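Local atomic coordinates of 2,3,4,5-tetrahydropyridine-2,6-dicarboxylate N-succinyltransferase (Campylobacter jejuni, PDB entry 2RIJ), a protein that probably catalyses succinyl transfer from succinyl-CoA to tetrahydrodipicolinate, giving N-succinyl-L-2-amino-6-oxopimelate in the diaminopimelate route to lysine. Residues K14-K19 / A60-E65; V127-D132 / Y142-L147; V153-I158 / S264-E269; D203-F208 / K225-A230; G294-L299 / G310-V315. All coordinates share one frame; numbering follows the deposited sequence. Where two conformers were deposited one is given.

In the fold
Along the chain, contacts 1 and 2 come first, both in the N-terminal region: contact 1 joins helices 6-17 and 57-69, and contact 2, about 19 Å away between centres, sets helix 138-149 on strand 124-129 of the antiparallel sheet. Contact 3 ties the loop after that helix to the parallel beta coils, and contact 4, nested within the loop contact 3 closes, lies at the start of those coils. Met-228 and Pro-206 of contact 4 pack on Tyr-146 and Tyr-142. Contact 5 stacks two later coils of the left-handed beta-helix, about 49 Å between centres from contact 1. Contacts 2, 3 and 4, centres 16 to 17 Å apart, cluster where the N-terminal region meets the beta-helix.

Contact 1: K14-K19 / A60-E65; sequences KQIEQK and AAIMLE
Ile-16, Glu-65 and Ala-61 carry this helix-to-helix packing in the N-terminal alpha/beta region, where the last turn of helix 6-17 lies against helix 57-69. Ile-16 puts its branches on different partners. With CG2 anti to the backbone N, that methyl reaches Ala-61, 3.9 Å from its CB, while CD1 comes to 3.6 Å from Glu-65 CB and also meets Ile-62 CD1. The aliphatic part of Glu-65 therefore serves as part of the apolar surface, CB and CG both lying against the CG1-CD1 arm of Ile-16.

Beyond CG the glutamate chain bends (chi2 67°), and its carboxylate leaves the isoleucine to meet Lys-19, which follows the helix end. The lysine chain is extended beyond CG and crosses the glutamate at about a right angle. Around this pair, Met-68 touches both Ile-16 and Lys-19, Phe-92 of helix 87-96 packs on Glu-65, and Tyr-22 lies against Ala-61. The salt bridge is thus set at the margin of an apolar seam, joining a residue beyond one helix to the body of the other. Lys-19 NZ donates to the syn lone pair of Glu-65 OE1 at 2.7 Å.

Contact 2: V127-D132 / Y142-L147; sequences VCLFED and YLKLYL
Leu-129 and Leu-143 reach toward each other tip to tip where helix 138-149 packs on strand 124-129 of the antiparallel sheet. Short segments of the two cross at -69°, their axes 9.5 Å apart at the closest. Leu-143 CD2 lies 3.8 Å from Leu-129 CG and equally close to Val-127 CG1, so one methyl sits against both strand residues.

Lys-144 can be followed outward from the helix. Its CB leads to CG, which packs 4.0 Å from Leu-129 CD1; the same leucine methyl also meets Leu-147 CD1. CD and CE carry the chain on toward the loop after the strand, and a bend at chi4 (-73°) sets NZ. There NZ lies 3.4 Å from Asp-132 OD1 in a salt bridge. A water held 2.6 Å from Lys-144 NZ donates to Asp-132 OD1, and a second water lies between NZ and Glu-131 O.

Lys-133 O and Asn-159 O also hydrogen-bond NZ, so its three N-H are shared among these carbonyls and the waters, while Asp-132 OD1 accepts from Asn-159 N. The buried lysine charge is therefore met by backbone oxygens and water as well as by carboxylate, which would favour the protonated form and ties the loop to the helix beside an apolar interface.

Contact 3: V153-I158 / S264-E269; sequences VPLRSI and SAIVGE
Arg-156 and Ile-266 reach toward each other tip to tip, and the guanidinium lies flat over the end of the isoleucine. Ile-266 CD1 is 3.3 Å from Arg-156 CZ, over the centre of one face. Ile-266 CG1, one bond back, is 3.7 Å from Arg-156 NH2. A type II turn from Pro-154 to Ser-157 presents the arginine, whose chain is extended from CG to NE and spans the distance to the beta coil.

The edge of the same group is used for hydrogen bonding. Side-on, NE and NH2 both donate to the carbonyl oxygen of Ser-264, at 2.7 Å from Arg-156 NE and 2.9 Å from Arg-156 NH2. The acceptor lies within about 6° of the guanidinium plane, so this double grip helps fix the rotation of the flat group over Ile-266. NH2 has a second partner in Ser-292 OG, on the next coil.

Leu-155 passes alongside Ile-266 in the opposite direction, its CB 3.9 Å from Ile-266 CD1, and the methyl is thereby met from both neighbouring residues of the turn. Within the turn, Pro-154 O accepts from both N and OG of Ser-157; Asn-248 OD1 takes the backbone N-H of Arg-156.

Strand 266-267 lies between strands 250-251 and 292-293, and the arrangement docks a loop of the N-terminal region on one parallel sheet of the left-handed beta-helix characteristic of hexapeptide-repeat acyltransferases.

Contact 4: D203-F208 / K225-A230; sequences DKFPRF and KVRMGA
Arg-227 meets Asp-203 and Phe-205 at the start of the left-handed beta-helix, where two loops meet through a single backbone bridge between Arg-207 and Arg-227. The guanidinium and carboxylate meet tip to tip, their planes 18° apart: Arg-227 NH2 donates to the syn lone pair of Asp-203 OD2 at 2.9 Å. Phe-205 lies against one guanidinium face, its CD1 3.5 Å above that plane and toward the rim, in an off-centre cation-pi contact with Arg-227 CZ 4.4 Å from the ring centroid.

Pro-206 CG packs 3.8 Å from CB of Met-228, a selenomethionine. Phe-208 and Val-226 lie side by side, with Val-226 CG1 3.5 Å from Phe-208 CB and also against Phe-208 CG, which is anti to the backbone N (chi1 180°). Ala-230 O lies in the plane of the Phe-208 ring, at its edge, 3.5 Å from CE2. Two backbone bonds pin the segments: Met-228 N donates to Pro-206 O, and Phe-208 N to Val-226 O, each at 3.0 Å.

In the next shell, Asn-246 OD1 holds Arg-227 NH1 and Phe-247 stacks on Phe-205. Across a subunit interface, probably the trimer's, Arg-219 NH1 of a neighbouring subunit forms a salt bridge with Asp-203 OD1.

Contact 5: G294-L299 / G310-V315; sequences GKACLL and GDNCIV
Leu-298 pairs with Ile-314 and Leu-299 with Val-315, in parallel register between successive coils of the left-handed beta-helix. The backbone bonds come first: Leu-298 N donates to Cys-313 O and Val-315 N to Leu-298 O, both at 2.9 Å. Before the strands, Asn-312 N donates to Lys-295 O in a nearly straight bond (177°).

Side chains add two more bonds to the backbone. Asp-311 OD1 accepts from Lys-295 N at 2.8 Å, met from above the carboxylate plane, and the thiol sulphur Cys-297 SG, anti to its own carbonyl carbon (chi1 -71°), accepts a longer bond from Cys-313 N at 3.5 Å. Gly-294 CA lies 3.4 Å from Asp-311 OD1 and 4.3 Å from Asp-311 CA.

Water supplies a third kind of link: one molecule donates to both Ala-296 O and Cys-313 O, and another joins Ala-296 O to Asn-312 ND2.

The apolar contacts stack residues at equivalent positions of the two coils. Leu-299 CD2 reaches Val-315 CG2 at 3.7 Å on one face of the sheet, the two side chains crossing obliquely, and Leu-298 CB meets Ile-314 CG1 on the other. Cys-297 SG also packs on Cys-313 CB.

Strand 298-299 lies between 272-273 and 314-315, and 314-315 is followed across the sheet by 360-364. Leu-299 and Val-315 both touch Leu-309 of a loop, and Thr-305 of strand 304-305, whereas Ile-314 lies beside His-361.

Contact 1: K14-K19 / A60-E65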
# COMPACT_ATOMS: atom_id res chain seq x y z
N LYS A 14 -13.58 -74.54 8.00
CA LYS A 14 -14.91 -74.55 7.39
C LYS A 14 -15.99 -74.79 8.45
O LYS A 14 -17.00 -74.09 8.48
CB LYS A 14 -15.01 -75.62 6.28
CG LYS A 14 -16.32 -75.59 5.49
N GLN A 15 -15.76 -75.75 9.34
CA GLN A 15 -16.73 -75.98 10.42
C GLN A 15 -16.91 -74.78 11.35
O GLN A 15 -18.03 -74.46 11.76
CB GLN A 15 -16.36 -77.22 11.24
CG GLN A 15 -16.57 -78.48 10.47
CD GLN A 15 -16.18 -79.72 11.24
OE1 GLN A 15 -15.63 -79.66 12.36
NE2 GLN A 15 -16.44 -80.88 10.63
N ILE A 16 -15.82 -74.13 11.71
CA ILE A 16 -15.87 -72.97 12.59
C ILE A 16 -16.66 -71.84 11.93
O ILE A 16 -17.57 -71.24 12.54
CB ILE A 16 -14.44 -72.48 12.93
CG1 ILE A 16 -13.71 -73.53 13.78
CG2 ILE A 16 -14.48 -71.10 13.66
CD1 ILE A 16 -12.17 -73.33 13.81
N GLU A 17 -16.35 -71.59 10.65
CA GLU A 17 -16.86 -70.43 9.95
C GLU A 17 -18.33 -70.65 9.60
O GLU A 17 -19.03 -69.69 9.30
CB GLU A 17 -16.01 -70.09 8.70
CG GLU A 17 -14.64 -69.52 9.02
CD GLU A 17 -13.79 -69.17 7.77
OE1 GLU A 17 -14.15 -69.65 6.68
OE2 GLU A 17 -12.78 -68.40 7.91
N GLN A 18 -18.80 -71.89 9.65
CA GLN A 18 -20.22 -72.21 9.43
C GLN A 18 -21.01 -72.17 10.74
O GLN A 18 -22.22 -72.43 10.76
CB GLN A 18 -20.37 -73.56 8.70
CG GLN A 18 -20.28 -74.79 9.60
CD GLN A 18 -20.25 -76.13 8.86
OE1 GLN A 18 -20.39 -77.19 9.48
NE2 GLN A 18 -20.08 -76.10 7.54
N LYS A 19 -20.36 -71.83 11.85
CA LYS A 19 -21.08 -71.65 13.09
C LYS A 19 -22.00 -70.45 12.93
O LYS A 19 -21.77 -69.55 12.11
CB LYS A 19 -20.15 -71.43 14.28
CG LYS A 19 -19.49 -72.71 14.80
CD LYS A 19 -18.50 -72.41 15.95
CE LYS A 19 -18.12 -73.67 16.70
NZ LYS A 19 -17.79 -73.42 18.14
N ALA A 60 -7.49 -66.51 12.55
CA ALA A 60 -8.49 -65.83 13.38
C ALA A 60 -9.58 -66.83 13.83
O ALA A 60 -9.98 -66.83 14.98
CB ALA A 60 -9.11 -64.67 12.59
N ALA A 61 -9.99 -67.72 12.93
CA ALA A 61 -11.03 -68.72 13.21
C ALA A 61 -10.57 -69.65 14.33
O ALA A 61 -11.35 -69.95 15.23
CB ALA A 61 -11.35 -69.53 11.96
N ILE A 62 -9.30 -70.08 14.28
CA ILE A 62 -8.73 -70.98 15.29
C ILE A 62 -8.75 -70.28 16.64
O ILE A 62 -9.11 -70.88 17.61
CB ILE A 62 -7.27 -71.46 14.95
CG1 ILE A 62 -7.24 -72.32 13.68
CG2 ILE A 62 -6.65 -72.20 16.13
CD1 ILE A 62 -8.26 -73.51 13.65
N MSE A 63 -8.40 -69.00 16.70
CA MSE A 63 -8.37 -68.23 17.95
C MSE A 63 -9.75 -68.03 18.54
O MSE A 63 -9.97 -68.21 19.73
CB MSE A 63 -7.78 -66.83 17.74
CG MSE A 63 -6.32 -66.80 17.38
SE MSE A 63 -5.17 -67.86 18.53
CE MSE A 63 -5.89 -67.43 20.31
N LEU A 64 -10.69 -67.63 17.70
CA LEU A 64 -12.08 -67.46 18.12
C LEU A 64 -12.65 -68.79 18.62
O LEU A 64 -13.36 -68.84 19.64
CB LEU A 64 -12.92 -66.92 16.97
CG LEU A 64 -12.58 -65.46 16.62
CD1 LEU A 64 -13.25 -65.07 15.31
CD2 LEU A 64 -12.94 -64.52 17.79
N GLU A 65 -12.33 -69.87 17.91
CA GLU A 65 -12.77 -71.19 18.34
C GLU A 65 -12.16 -71.64 19.69
O GLU A 65 -12.79 -72.34 20.45
CB GLU A 65 -12.50 -72.21 17.25
CG GLU A 65 -12.91 -73.63 17.58
CD GLU A 65 -14.42 -73.84 17.72
OE1 GLU A 65 -15.23 -72.95 17.37
OE2 GLU A 65 -14.80 -74.95 18.17

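Contact 2: V127-D132 / Y142-L147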
# COMPACT_ATOMS: atom_id res chain seq x y z
N VAL A 127 -7.53 -59.58 20.27
CA VAL A 127 -8.22 -58.34 19.94
C VAL A 127 -8.60 -58.46 18.48
O VAL A 127 -7.76 -58.71 17.66
CB VAL A 127 -7.31 -57.10 20.17
CG1 VAL A 127 -8.06 -55.81 19.92
CG2 VAL A 127 -6.71 -57.14 21.58
N CYS A 128 -9.89 -58.31 18.18
CA CYS A 128 -10.31 -58.28 16.79
C CYS A 128 -11.42 -57.28 16.52
O CYS A 128 -12.23 -56.96 17.39
CB CYS A 128 -10.64 -59.68 16.27
SG CYS A 128 -12.25 -60.30 16.66
N LEU A 129 -11.43 -56.79 15.28
CA LEU A 129 -12.46 -55.91 14.77
C LEU A 129 -13.30 -56.68 13.76
O LEU A 129 -12.77 -57.26 12.81
CB LEU A 129 -11.86 -54.67 14.11
CG LEU A 129 -10.88 -53.84 14.92
CD1 LEU A 129 -10.39 -52.62 14.09
CD2 LEU A 129 -11.53 -53.41 16.21
N PHE A 130 -14.62 -56.65 13.96
CA PHE A 130 -15.60 -57.19 12.95
C PHE A 130 -16.10 -56.14 11.96
O PHE A 130 -16.49 -56.47 10.85
CB PHE A 130 -16.79 -57.81 13.63
CG PHE A 130 -16.45 -59.02 14.43
CD1 PHE A 130 -15.89 -60.12 13.82
CD2 PHE A 130 -16.70 -59.07 15.79
CE1 PHE A 130 -15.55 -61.25 14.56
CE2 PHE A 130 -16.37 -60.19 16.53
CZ PHE A 130 -15.79 -61.27 15.92
N GLU A 131 -16.08 -54.88 12.38
CA GLU A 131 -16.41 -53.76 11.51
C GLU A 131 -15.65 -52.54 11.98
O GLU A 131 -14.97 -52.58 13.01
CB GLU A 131 -17.92 -53.49 11.48
CG GLU A 131 -18.58 -53.37 12.84
CD GLU A 131 -20.06 -53.78 12.85
OE1 GLU A 131 -20.63 -53.99 11.77
OE2 GLU A 131 -20.65 -53.89 13.95
N ASP A 132 -15.72 -51.46 11.21
CA ASP A 132 -15.02 -50.20 11.51
C ASP A 132 -15.98 -49.21 12.15
O ASP A 132 -16.67 -48.46 11.49
CB ASP A 132 -14.39 -49.63 10.23
CG ASP A 132 -13.80 -48.24 10.43
OD1 ASP A 132 -13.30 -47.94 11.54
OD2 ASP A 132 -13.85 -47.44 9.46
N TYR A 142 -5.90 -49.38 20.46
CA TYR A 142 -4.50 -49.71 20.12
C TYR A 142 -4.39 -50.49 18.81
O TYR A 142 -3.50 -50.20 17.97
CB TYR A 142 -3.81 -50.41 21.28
CG TYR A 142 -3.12 -49.46 22.23
CD1 TYR A 142 -3.81 -48.86 23.25
CD2 TYR A 142 -1.79 -49.10 22.03
CE1 TYR A 142 -3.19 -47.96 24.09
CE2 TYR A 142 -1.16 -48.21 22.88
CZ TYR A 142 -1.86 -47.66 23.91
OH TYR A 142 -1.26 -46.77 24.77
N LEU A 143 -5.32 -51.42 18.56
CA LEU A 143 -5.33 -52.12 17.27
C LEU A 143 -5.52 -51.12 16.08
O LEU A 143 -4.85 -51.23 15.04
CB LEU A 143 -6.39 -53.20 17.23
CG LEU A 143 -6.48 -54.03 15.96
CD1 LEU A 143 -5.16 -54.63 15.52
CD2 LEU A 143 -7.53 -55.11 16.18
N LYS A 144 -6.47 -50.20 16.23
CA LYS A 144 -6.71 -49.14 15.25
C LYS A 144 -5.45 -48.27 15.03
O LYS A 144 -5.05 -48.02 13.91
CB LYS A 144 -7.91 -48.30 15.69
CG LYS A 144 -9.27 -49.05 15.55
CD LYS A 144 -10.42 -48.37 16.28
CE LYS A 144 -11.77 -49.03 15.97
NZ LYS A 144 -12.25 -48.74 14.62
N LEU A 145 -4.78 -47.86 16.11
CA LEU A 145 -3.57 -47.04 15.96
C LEU A 145 -2.50 -47.80 15.20
O LEU A 145 -1.83 -47.22 14.37
CB LEU A 145 -3.08 -46.56 17.32
CG LEU A 145 -3.99 -45.53 18.04
CD1 LEU A 145 -3.46 -45.23 19.45
CD2 LEU A 145 -4.23 -44.22 17.22
N TYR A 146 -2.32 -49.08 15.53
CA TYR A 146 -1.43 -49.95 14.80
C TYR A 146 -1.80 -50.10 13.36
O TYR A 146 -0.92 -50.12 12.51
CB TYR A 146 -1.33 -51.34 15.48
CG TYR A 146 -0.23 -51.55 16.51
CD1 TYR A 146 -0.40 -51.25 17.85
CD2 TYR A 146 1.02 -52.05 16.12
CE1 TYR A 146 0.60 -51.49 18.81
CE2 TYR A 146 2.01 -52.29 17.06
CZ TYR A 146 1.81 -52.02 18.41
OH TYR A 146 2.83 -52.31 19.29
N LEU A 147 -3.08 -50.21 13.05
CA LEU A 147 -3.50 -50.33 11.64
C LEU A 147 -3.03 -49.12 10.81
O LEU A 147 -2.51 -49.27 9.70
CB LEU A 147 -5.02 -50.51 11.51
CG LEU A 147 -5.56 -51.87 11.88
CD1 LEU A 147 -7.14 -51.82 11.97
CD2 LEU A 147 -5.08 -52.94 10.86
O HOH W 1 -14.23 -51.04 15.09
O HOH W 2 -11.39 -49.74 12.35

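Contact 3: V153-I158 / S264-E269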
# COMPACT_ATOMS: atom_id res chain seq x y z
N VAL A 153 -3.93 -49.78 6.74
CA VAL A 153 -5.04 -48.96 6.26
C VAL A 153 -4.56 -47.52 6.02
O VAL A 153 -3.59 -47.05 6.65
CB VAL A 153 -6.23 -48.92 7.26
CG1 VAL A 153 -6.76 -50.37 7.57
CG2 VAL A 153 -5.87 -48.14 8.55
N PRO A 154 -5.19 -46.81 5.08
CA PRO A 154 -4.83 -45.40 4.84
C PRO A 154 -5.24 -44.44 5.92
O PRO A 154 -6.19 -44.69 6.67
CB PRO A 154 -5.54 -45.05 3.53
CG PRO A 154 -6.05 -46.34 2.98
CD PRO A 154 -6.19 -47.30 4.09
N LEU A 155 -4.47 -43.36 6.01
CA LEU A 155 -4.80 -42.24 6.90
C LEU A 155 -6.25 -41.82 6.69
O LEU A 155 -6.78 -41.87 5.56
CB LEU A 155 -3.87 -41.08 6.61
CG LEU A 155 -2.45 -41.22 7.14
CD1 LEU A 155 -1.46 -40.21 6.51
CD2 LEU A 155 -2.55 -41.04 8.68
N ARG A 156 -6.91 -41.49 7.79
CA ARG A 156 -8.33 -41.08 7.86
C ARG A 156 -9.40 -42.14 7.57
O ARG A 156 -10.60 -41.87 7.72
CB ARG A 156 -8.60 -39.90 6.93
CG ARG A 156 -7.71 -38.72 7.07
CD ARG A 156 -8.16 -37.73 5.96
NE ARG A 156 -7.31 -36.59 5.87
CZ ARG A 156 -7.15 -35.89 4.76
NH1 ARG A 156 -7.77 -36.20 3.64
NH2 ARG A 156 -6.35 -34.86 4.78
N SER A 157 -8.98 -43.35 7.26
CA SER A 157 -9.88 -44.36 6.73
C SER A 157 -10.58 -45.15 7.83
O SER A 157 -11.48 -45.92 7.52
CB SER A 157 -9.10 -45.26 5.78
OG SER A 157 -8.31 -46.17 6.50
N ILE A 158 -10.19 -44.99 9.10
CA ILE A 158 -10.83 -45.76 10.17
C ILE A 158 -11.32 -44.91 11.32
O ILE A 158 -10.85 -43.80 11.54
CB ILE A 158 -9.91 -46.93 10.71
CG1 ILE A 158 -8.60 -46.40 11.29
CG2 ILE A 158 -9.68 -48.02 9.63
CD1 ILE A 158 -7.84 -47.49 12.04
N SER A 264 -5.32 -35.48 11.10
CA SER A 264 -6.11 -35.46 9.89
C SER A 264 -5.38 -34.89 8.67
O SER A 264 -5.88 -35.03 7.59
CB SER A 264 -7.47 -34.79 10.05
OG SER A 264 -8.25 -35.58 10.88
N ALA A 265 -4.22 -34.29 8.87
CA ALA A 265 -3.46 -33.69 7.74
C ALA A 265 -2.62 -34.76 7.08
O ALA A 265 -2.03 -35.63 7.77
CB ALA A 265 -2.59 -32.51 8.22
N ILE A 266 -2.59 -34.71 5.74
CA ILE A 266 -1.84 -35.62 4.89
C ILE A 266 -0.99 -34.82 3.94
O ILE A 266 -1.47 -33.85 3.33
CB ILE A 266 -2.77 -36.57 4.05
CG1 ILE A 266 -3.66 -37.43 4.98
CG2 ILE A 266 -1.93 -37.49 3.18
CD1 ILE A 266 -4.79 -38.19 4.22
N VAL A 267 0.28 -35.22 3.85
CA VAL A 267 1.27 -34.57 3.00
C VAL A 267 1.73 -35.56 1.92
O VAL A 267 2.15 -36.66 2.23
CB VAL A 267 2.45 -34.04 3.85
CG1 VAL A 267 3.52 -33.38 3.00
CG2 VAL A 267 1.92 -33.08 4.96
N GLY A 268 1.68 -35.13 0.67
CA GLY A 268 1.93 -36.00 -0.48
C GLY A 268 3.40 -36.12 -0.80
O GLY A 268 4.23 -35.32 -0.37
N GLU A 269 3.71 -37.14 -1.59
CA GLU A 269 5.08 -37.48 -1.98
C GLU A 269 5.91 -36.34 -2.51
O GLU A 269 5.47 -35.57 -3.41
CB GLU A 269 4.99 -38.56 -3.07
CG GLU A 269 6.32 -39.06 -3.56
CD GLU A 269 6.08 -40.26 -4.49
OE1 GLU A 269 5.58 -40.04 -5.62
OE2 GLU A 269 6.30 -41.42 -4.04

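Contact 4: D203-F208 / K225-A230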
# COMPACT_ATOMS: atom_id res chain seq x y z
N ASP A 203 0.62 -38.32 29.33
CA ASP A 203 -0.34 -38.24 28.26
C ASP A 203 -1.13 -39.54 28.17
O ASP A 203 -0.83 -40.57 28.83
CB ASP A 203 0.36 -37.99 26.91
CG ASP A 203 -0.61 -37.61 25.77
OD1 ASP A 203 -1.73 -37.14 26.04
OD2 ASP A 203 -0.24 -37.83 24.59
N LYS A 204 -2.14 -39.48 27.34
CA LYS A 204 -3.00 -40.63 27.03
C LYS A 204 -2.48 -41.53 25.89
O LYS A 204 -2.94 -42.66 25.77
CB LYS A 204 -4.43 -40.14 26.66
CG LYS A 204 -5.21 -39.61 27.86
CD LYS A 204 -6.53 -39.01 27.45
CE LYS A 204 -7.45 -38.78 28.66
NZ LYS A 204 -8.81 -38.41 28.29
N PHE A 205 -1.59 -41.01 25.06
CA PHE A 205 -1.05 -41.73 23.91
C PHE A 205 0.46 -41.98 24.10
O PHE A 205 1.16 -41.09 24.59
CB PHE A 205 -1.18 -40.92 22.62
CG PHE A 205 -2.57 -40.84 22.06
CD1 PHE A 205 -3.53 -40.07 22.70
CD2 PHE A 205 -2.90 -41.48 20.88
CE1 PHE A 205 -4.85 -39.99 22.19
CE2 PHE A 205 -4.21 -41.40 20.37
CZ PHE A 205 -5.18 -40.67 21.06
N PRO A 206 0.96 -43.13 23.60
CA PRO A 206 2.39 -43.40 23.50
C PRO A 206 2.99 -42.86 22.20
O PRO A 206 2.28 -42.26 21.37
CB PRO A 206 2.43 -44.93 23.53
CG PRO A 206 1.22 -45.30 22.81
CD PRO A 206 0.18 -44.27 23.07
N ARG A 207 4.30 -43.01 22.07
CA ARG A 207 5.00 -42.58 20.91
C ARG A 207 5.06 -43.73 19.90
O ARG A 207 5.09 -44.91 20.26
CB ARG A 207 6.38 -42.07 21.29
CG ARG A 207 6.26 -40.77 22.13
CD ARG A 207 7.36 -40.50 22.99
NE ARG A 207 7.19 -39.23 23.69
CZ ARG A 207 8.16 -38.69 24.39
NH1 ARG A 207 9.30 -39.32 24.49
NH2 ARG A 207 7.99 -37.54 24.97
N PHE A 208 5.14 -43.35 18.65
CA PHE A 208 5.32 -44.26 17.49
C PHE A 208 6.46 -45.24 17.66
O PHE A 208 6.27 -46.43 17.45
CB PHE A 208 5.50 -43.36 16.24
CG PHE A 208 5.71 -44.04 14.93
CD1 PHE A 208 6.99 -44.41 14.54
CD2 PHE A 208 4.65 -44.14 14.00
CE1 PHE A 208 7.23 -44.93 13.27
CE2 PHE A 208 4.88 -44.65 12.74
CZ PHE A 208 6.19 -45.08 12.38
N LYS A 225 8.50 -36.49 18.73
CA LYS A 225 7.92 -35.76 17.60
C LYS A 225 6.97 -36.57 16.70
O LYS A 225 6.40 -36.00 15.78
CB LYS A 225 9.02 -35.18 16.72
CG LYS A 225 9.97 -34.17 17.39
CD LYS A 225 9.24 -33.27 18.41
CE LYS A 225 10.12 -32.11 18.92
NZ LYS A 225 10.18 -31.06 17.85
N VAL A 226 6.85 -37.86 16.96
CA VAL A 226 5.91 -38.74 16.23
C VAL A 226 5.05 -39.51 17.20
O VAL A 226 5.51 -40.45 17.88
CB VAL A 226 6.64 -39.65 15.23
CG1 VAL A 226 5.62 -40.45 14.35
CG2 VAL A 226 7.59 -38.84 14.33
N ARG A 227 3.78 -39.12 17.28
CA ARG A 227 2.83 -39.81 18.11
C ARG A 227 2.42 -41.16 17.50
O ARG A 227 2.39 -41.34 16.27
CB ARG A 227 1.63 -38.93 18.33
CG ARG A 227 0.99 -39.03 19.71
CD ARG A 227 -0.11 -38.01 19.75
NE ARG A 227 -0.61 -37.76 21.10
CZ ARG A 227 -1.62 -36.96 21.37
NH1 ARG A 227 -2.22 -36.34 20.39
NH2 ARG A 227 -2.02 -36.75 22.61
N MSE A 228 2.14 -42.13 18.38
CA MSE A 228 1.51 -43.37 17.92
C MSE A 228 0.19 -43.09 17.17
O MSE A 228 -0.59 -42.23 17.56
CB MSE A 228 1.32 -44.33 19.11
CG MSE A 228 0.78 -45.71 18.75
SE MSE A 228 1.86 -46.58 17.39
CE MSE A 228 0.84 -48.27 17.37
N GLY A 229 -0.03 -43.81 16.06
CA GLY A 229 -1.08 -43.50 15.11
C GLY A 229 -0.69 -42.64 13.90
O GLY A 229 -1.49 -42.47 13.01
N ALA A 230 0.51 -42.04 13.91
CA ALA A 230 1.07 -41.37 12.77
C ALA A 230 1.36 -42.41 11.68
O ALA A 230 1.63 -43.59 11.96
CB ALA A 230 2.37 -40.55 13.16

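Contact 5: G294-L299 / G310-V315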
# COMPACT_ATOMS: atom_id res chain seq x y z
N GLY A 294 -0.70 -31.72 -1.48
CA GLY A 294 -0.43 -32.68 -2.55
C GLY A 294 1.05 -32.99 -2.72
O GLY A 294 1.86 -32.75 -1.85
N LYS A 295 1.38 -33.54 -3.88
CA LYS A 295 2.73 -33.94 -4.20
C LYS A 295 3.66 -32.79 -4.52
O LYS A 295 3.27 -31.81 -5.14
CB LYS A 295 2.72 -34.87 -5.42
CG LYS A 295 2.03 -36.17 -5.18
CD LYS A 295 2.22 -37.10 -6.37
CE LYS A 295 1.30 -38.29 -6.24
NZ LYS A 295 1.68 -39.36 -7.24
N ALA A 296 4.91 -32.91 -4.10
CA ALA A 296 5.94 -31.95 -4.44
C ALA A 296 5.56 -30.51 -4.03
O ALA A 296 5.82 -29.57 -4.75
CB ALA A 296 6.25 -32.03 -5.98
N CYS A 297 4.91 -30.34 -2.89
CA CYS A 297 4.66 -29.01 -2.38
C CYS A 297 5.85 -28.58 -1.52
O CYS A 297 6.50 -29.42 -0.91
CB CYS A 297 3.39 -28.97 -1.54
SG CYS A 297 1.91 -29.15 -2.55
N LEU A 298 6.11 -27.27 -1.52
CA LEU A 298 7.21 -26.68 -0.77
C LEU A 298 6.62 -25.68 0.22
O LEU A 298 6.14 -24.64 -0.18
CB LEU A 298 8.12 -25.96 -1.77
CG LEU A 298 9.45 -25.38 -1.36
CD1 LEU A 298 10.29 -26.41 -0.62
CD2 LEU A 298 10.15 -24.90 -2.67
N LEU A 299 6.66 -26.01 1.51
CA LEU A 299 6.13 -25.13 2.56
C LEU A 299 7.32 -24.48 3.28
O LEU A 299 8.13 -25.15 3.90
CB LEU A 299 5.27 -25.94 3.51
CG LEU A 299 4.12 -26.72 2.85
CD1 LEU A 299 3.35 -27.52 3.86
CD2 LEU A 299 3.15 -25.85 1.99
N GLY A 310 -3.30 -28.50 -3.70
CA GLY A 310 -3.07 -29.53 -4.71
C GLY A 310 -1.59 -29.80 -4.88
O GLY A 310 -0.77 -29.56 -3.97
N ASP A 311 -1.22 -30.32 -6.03
CA ASP A 311 0.16 -30.64 -6.30
C ASP A 311 0.97 -29.45 -6.73
O ASP A 311 0.46 -28.52 -7.32
CB ASP A 311 0.25 -31.67 -7.40
CG ASP A 311 -0.45 -32.98 -7.06
OD1 ASP A 311 -0.59 -33.38 -5.90
OD2 ASP A 311 -0.89 -33.61 -8.02
N ASN A 312 2.26 -29.51 -6.48
CA ASN A 312 3.18 -28.48 -6.90
C ASN A 312 2.89 -27.06 -6.43
O ASN A 312 3.12 -26.09 -7.18
CB ASN A 312 3.26 -28.48 -8.42
CG ASN A 312 3.57 -29.86 -8.99
OD1 ASN A 312 2.79 -30.41 -9.74
ND2 ASN A 312 4.72 -30.38 -8.65
N CYS A 313 2.39 -26.93 -5.20
CA CYS A 313 2.15 -25.63 -4.63
C CYS A 313 3.34 -25.19 -3.78
O CYS A 313 4.06 -26.01 -3.22
CB CYS A 313 0.90 -25.62 -3.77
SG CYS A 313 -0.65 -25.86 -4.68
N ILE A 314 3.52 -23.88 -3.68
CA ILE A 314 4.59 -23.29 -2.88
C ILE A 314 3.99 -22.27 -1.95
O ILE A 314 3.17 -21.45 -2.36
CB ILE A 314 5.62 -22.60 -3.73
CG1 ILE A 314 6.28 -23.58 -4.70
CG2 ILE A 314 6.71 -21.91 -2.84
CD1 ILE A 314 7.24 -22.87 -5.60
N VAL A 315 4.34 -22.37 -0.68
CA VAL A 315 4.02 -21.35 0.33
C VAL A 315 5.37 -20.79 0.77
O VAL A 315 6.22 -21.50 1.31
CB VAL A 315 3.23 -21.88 1.51
CG1 VAL A 315 2.95 -20.78 2.54
CG2 VAL A 315 1.88 -22.50 1.06
O HOH W 3 6.06 -26.92 -5.18
O HOH W 4 6.66 -29.14 -7.58